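Long-range contact in lambda phage protein with carbohydrate-binding module (Shewanella oneidensis, PDB 2A5Z), which is of uncharacterised function but binds magnesium and has a jelly-roll, concanavalin-like fold that suggests carbohydrate binding: residues K114-V120 with K188-D194. Coordinates in Å, arbitrary orientation, origin at the centre of the assembly. Residues are numbered along the deposited sequence.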
ATOM      1  N   LYS C 114       9.913  -7.049  23.563  1.00 18.06           N
ATOM      2  CA  LYS C 114      10.731  -6.085  24.329  1.00 18.51           C
ATOM      3  C   LYS C 114      12.157  -5.884  23.802  1.00 18.62           C
ATOM      4  O   LYS C 114      12.682  -4.763  23.809  1.00 18.67           O
ATOM      5  CB  LYS C 114      10.734  -6.409  25.833  1.00 18.60           C
ATOM      6  CG  LYS C 114      11.321  -7.749  26.237  1.00 18.75           C
ATOM      7  CD  LYS C 114      11.167  -7.952  27.737  1.00 19.20           C
ATOM      8  CE  LYS C 114      11.851  -9.213  28.222  1.00 21.35           C
ATOM      9  NZ  LYS C 114      10.991 -10.416  27.995  1.00 25.11           N
ATOM     10  N   GLU C 115      12.771  -6.958  23.319  1.00 18.69           N
ATOM     11  CA  GLU C 115      14.138  -6.880  22.803  1.00 19.30           C
ATOM     12  C   GLU C 115      14.259  -6.119  21.462  1.00 19.00           C
ATOM     13  O   GLU C 115      15.363  -5.786  21.033  1.00 18.81           O
ATOM     14  CB  GLU C 115      14.765  -8.282  22.706  1.00 19.58           C
ATOM     15  CG  GLU C 115      14.134  -9.180  21.659  1.00 21.74           C
ATOM     16  CD  GLU C 115      12.983 -10.049  22.186  1.00 24.59           C
ATOM     17  OE1 GLU C 115      12.526 -10.916  21.400  1.00 26.54           O
ATOM     18  OE2 GLU C 115      12.549  -9.893  23.358  1.00 23.48           O
ATOM     19  N   SER C 116      13.126  -5.839  20.819  1.00 18.66           N
ATOM     20  CA  SER C 116      13.100  -5.045  19.585  1.00 18.33           C
ATOM     21  C   SER C 116      13.350  -3.554  19.836  1.00 18.54           C
ATOM     22  O   SER C 116      13.719  -2.817  18.911  1.00 17.71           O
ATOM     23  CB  SER C 116      11.763  -5.217  18.857  1.00 18.48           C
ATOM     24  OG  SER C 116      10.705  -4.571  19.550  1.00 18.36           O
ATOM     25  N   GLU C 117      13.130  -3.123  21.084  1.00 18.48           N
ATOM     26  CA  GLU C 117      13.310  -1.721  21.499  1.00 18.41           C
ATOM     27  C   GLU C 117      12.646  -0.762  20.514  1.00 18.28           C
ATOM     28  O   GLU C 117      13.246   0.224  20.069  1.00 18.40           O
ATOM     29  CB  GLU C 117      14.787  -1.370  21.663  1.00 18.60           C
ATOM     30  CG  GLU C 117      15.526  -2.243  22.652  1.00 19.57           C
ATOM     31  CD  GLU C 117      16.956  -1.785  22.876  1.00 20.52           C
ATOM     32  OE1 GLU C 117      17.891  -2.514  22.483  1.00 21.67           O
ATOM     33  OE2 GLU C 117      17.145  -0.694  23.441  1.00 20.42           O
ATOM     34  N   LEU C 118      11.399  -1.077  20.182  1.00 18.16           N
ATOM     35  CA  LEU C 118      10.583  -0.271  19.288  1.00 18.06           C
ATOM     36  C   LEU C 118      10.565   1.193  19.719  1.00 18.63           C
ATOM     37  O   LEU C 118      10.441   1.516  20.910  1.00 18.58           O
ATOM     38  CB  LEU C 118       9.153  -0.833  19.232  1.00 17.87           C
ATOM     39  CG  LEU C 118       8.070  -0.046  18.480  1.00 17.95           C
ATOM     40  CD1 LEU C 118       8.234  -0.168  16.974  1.00 16.67           C
ATOM     41  CD2 LEU C 118       6.673  -0.501  18.885  1.00 17.50           C
ATOM     42  N   GLU C 119      10.703   2.062  18.728  1.00 18.97           N
ATOM     43  CA  GLU C 119      10.586   3.495  18.906  1.00 19.98           C
ATOM     44  C   GLU C 119       9.444   3.994  18.030  1.00 19.38           C
ATOM     45  O   GLU C 119       9.406   3.717  16.832  1.00 19.57           O
ATOM     46  CB  GLU C 119      11.896   4.154  18.486  1.00 20.46           C
ATOM     47  CG  GLU C 119      12.121   5.521  19.044  1.00 23.99           C
ATOM     48  CD  GLU C 119      13.541   5.979  18.823  1.00 28.50           C
ATOM     49  OE1 GLU C 119      14.477   5.281  19.279  1.00 30.09           O
ATOM     50  OE2 GLU C 119      13.724   7.028  18.172  1.00 31.55           O
ATOM     51  N   VAL C 120       8.501   4.704  18.633  1.00 18.88           N
ATOM     52  CA  VAL C 120       7.381   5.273  17.890  1.00 18.06           C
ATOM     53  C   VAL C 120       7.396   6.792  18.048  1.00 17.95           C
ATOM     54  O   VAL C 120       7.435   7.300  19.169  1.00 17.55           O
ATOM     55  CB  VAL C 120       6.015   4.700  18.358  1.00 18.11           C
ATOM     56  CG1 VAL C 120       4.847   5.331  17.559  1.00 18.35           C
ATOM     57  CG2 VAL C 120       5.993   3.179  18.248  1.00 17.72           C
ATOM     58  N   LYS C 188       7.869  10.939  21.376  1.00 19.19           N
ATOM     59  CA  LYS C 188       8.572   9.688  21.160  1.00 19.74           C
ATOM     60  C   LYS C 188       8.275   8.711  22.301  1.00 19.48           C
ATOM     61  O   LYS C 188       8.391   9.049  23.482  1.00 19.50           O
ATOM     62  CB  LYS C 188      10.074   9.932  21.004  1.00 19.82           C
ATOM     63  CG  LYS C 188      10.896   8.672  20.733  1.00 21.82           C
ATOM     64  CD  LYS C 188      12.196   9.001  20.011  1.00 24.80           C
ATOM     65  CE  LYS C 188      13.087   9.937  20.803  1.00 25.72           C
ATOM     66  NZ  LYS C 188      14.472   9.875  20.279  1.00 28.12           N
ATOM     67  N   PHE C 189       7.856   7.509  21.923  1.00 19.00           N
ATOM     68  CA  PHE C 189       7.634   6.418  22.852  1.00 18.66           C
ATOM     69  C   PHE C 189       8.784   5.420  22.622  1.00 18.43           C
ATOM     70  O   PHE C 189       9.086   5.065  21.487  1.00 18.23           O
ATOM     71  CB  PHE C 189       6.245   5.800  22.604  1.00 18.44           C
ATOM     72  CG  PHE C 189       5.976   4.535  23.390  1.00 18.77           C
ATOM     73  CD1 PHE C 189       5.130   4.555  24.489  1.00 18.84           C
ATOM     74  CD2 PHE C 189       6.561   3.320  23.013  1.00 20.13           C
ATOM     75  CE1 PHE C 189       4.868   3.389  25.215  1.00 18.88           C
ATOM     76  CE2 PHE C 189       6.320   2.151  23.733  1.00 19.65           C
ATOM     77  CZ  PHE C 189       5.471   2.183  24.832  1.00 19.64           C
ATOM     78  N   LYS C 190       9.452   5.005  23.695  1.00 18.18           N
ATOM     79  CA  LYS C 190      10.609   4.111  23.575  1.00 17.84           C
ATOM     80  C   LYS C 190      10.425   2.852  24.422  1.00 17.30           C
ATOM     81  O   LYS C 190      10.299   2.927  25.642  1.00 17.81           O
ATOM     82  CB  LYS C 190      11.907   4.854  23.939  1.00 17.99           C
ATOM     83  CG  LYS C 190      13.207   4.030  23.832  1.00 19.31           C
ATOM     84  CD  LYS C 190      13.417   3.449  22.438  1.00 21.53           C
ATOM     85  CE  LYS C 190      14.873   3.075  22.212  1.00 23.71           C
ATOM     86  NZ  LYS C 190      14.950   2.159  21.049  1.00 25.79           N
HETATM   87  N   MSE C 191      10.390   1.704  23.754  1.00 16.54           N
HETATM   88  CA  MSE C 191      10.290   0.393  24.402  1.00 15.20           C
HETATM   89  C   MSE C 191      11.651   0.031  24.981  1.00 16.41           C
HETATM   90  O   MSE C 191      12.661   0.066  24.283  1.00 16.65           O
HETATM   91  CB  MSE C 191       9.843  -0.648  23.366  1.00 15.24           C
HETATM   92  CG  MSE C 191       9.677  -2.094  23.852  1.00 14.82           C
HETATM   93 SE   MSE C 191       9.039  -3.222  22.562  1.00  9.86          SE
HETATM   94  CE  MSE C 191       7.384  -2.579  22.299  1.00 12.16           C
ATOM     95  N   LEU C 192      11.676  -0.304  26.265  1.00 17.16           N
ATOM     96  CA  LEU C 192      12.917  -0.659  26.939  1.00 17.81           C
ATOM     97  C   LEU C 192      13.043  -2.182  26.955  1.00 18.14           C
ATOM     98  O   LEU C 192      12.044  -2.892  26.785  1.00 18.00           O
ATOM     99  CB  LEU C 192      12.967  -0.045  28.348  1.00 17.82           C
ATOM    100  CG  LEU C 192      12.731   1.478  28.444  1.00 18.28           C
ATOM    101  CD1 LEU C 192      12.726   1.952  29.900  1.00 20.34           C
ATOM    102  CD2 LEU C 192      13.739   2.298  27.653  1.00 19.47           C
ATOM    103  N   THR C 193      14.265  -2.676  27.142  1.00 18.64           N
ATOM    104  CA  THR C 193      14.562  -4.118  27.032  1.00 19.27           C
ATOM    105  C   THR C 193      13.872  -5.002  28.087  1.00 19.50           C
ATOM    106  O   THR C 193      13.820  -6.228  27.927  1.00 19.65           O
ATOM    107  CB  THR C 193      16.097  -4.411  27.045  1.00 19.38           C
ATOM    108  OG1 THR C 193      16.710  -3.762  28.164  1.00 19.42           O
ATOM    109  CG2 THR C 193      16.757  -3.927  25.761  1.00 20.02           C
ATOM    110  N   ASP C 194      13.371  -4.384  29.159  1.00 19.75           N
ATOM    111  CA  ASP C 194      12.587  -5.081  30.187  1.00 20.13           C
ATOM    112  C   ASP C 194      11.068  -4.848  30.045  1.00 20.27           C
ATOM    113  O   ASP C 194      10.291  -5.205  30.933  1.00 20.19           O
ATOM    114  CB  ASP C 194      13.067  -4.689  31.587  1.00 20.52           C
ATOM    115  CG  ASP C 194      13.004  -3.178  31.838  1.00 21.35           C
ATOM    116  OD1 ASP C 194      12.600  -2.414  30.930  1.00 22.74           O
ATOM    117  OD2 ASP C 194      13.371  -2.746  32.952  1.00 22.12           O
TER
HETATM  118  O   HOH W   1      15.348   0.782  24.630  1.00 25.65           O
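Met191, a selenomethionine, reaches under the 3-10 turn of 114-116, where its SE lies 3.8 Å from Lys114 CA and 3.7 Å from Ser116 OG, whose hydroxyl is hydrogen-bonded to Pro113 O, while its CE meets Leu118 CB at 3.9 Å. The contact illustrates how an antiparallel pair is finished where one strand starts and its partner ends: backbone bonds give way to side chains. In the regular part, Val120 and Phe189 form a hydrogen-bonded pair, Val120 N to Phe189 O at 2.9 Å and Phe189 N to Val120 O at 2.8 Å; Met191 N to Leu118 O, 2.9 Å, carries the ladder one step further. At Glu117, with its positive phi, the chain turns out of this pattern. Lys190 NZ then donates to Glu117 O at 2.8 Å, and a water bridges Glu117 OE2 and Met191 O. The non-hydrogen-bonded pair Glu119-Lys190 carries a salt-bridge network on its face: Glu119 OE1 to Lys190 NZ and Glu119 OE2 to Lys188 NZ are both long, at 3.6 Å, and Lys188 NZ makes its stronger interaction, a hydrogen bond, with Val262 O of the second subunit. Val120 and Phe189 point to the other face, where Phe189 and Leu118 touch Ile228 of strand 226-228 in the opposing sheet of the jelly roll. Within their own antiparallel sheet, the two strands lie between 245-254, beside 119-125, and 197-203, beside 184-191.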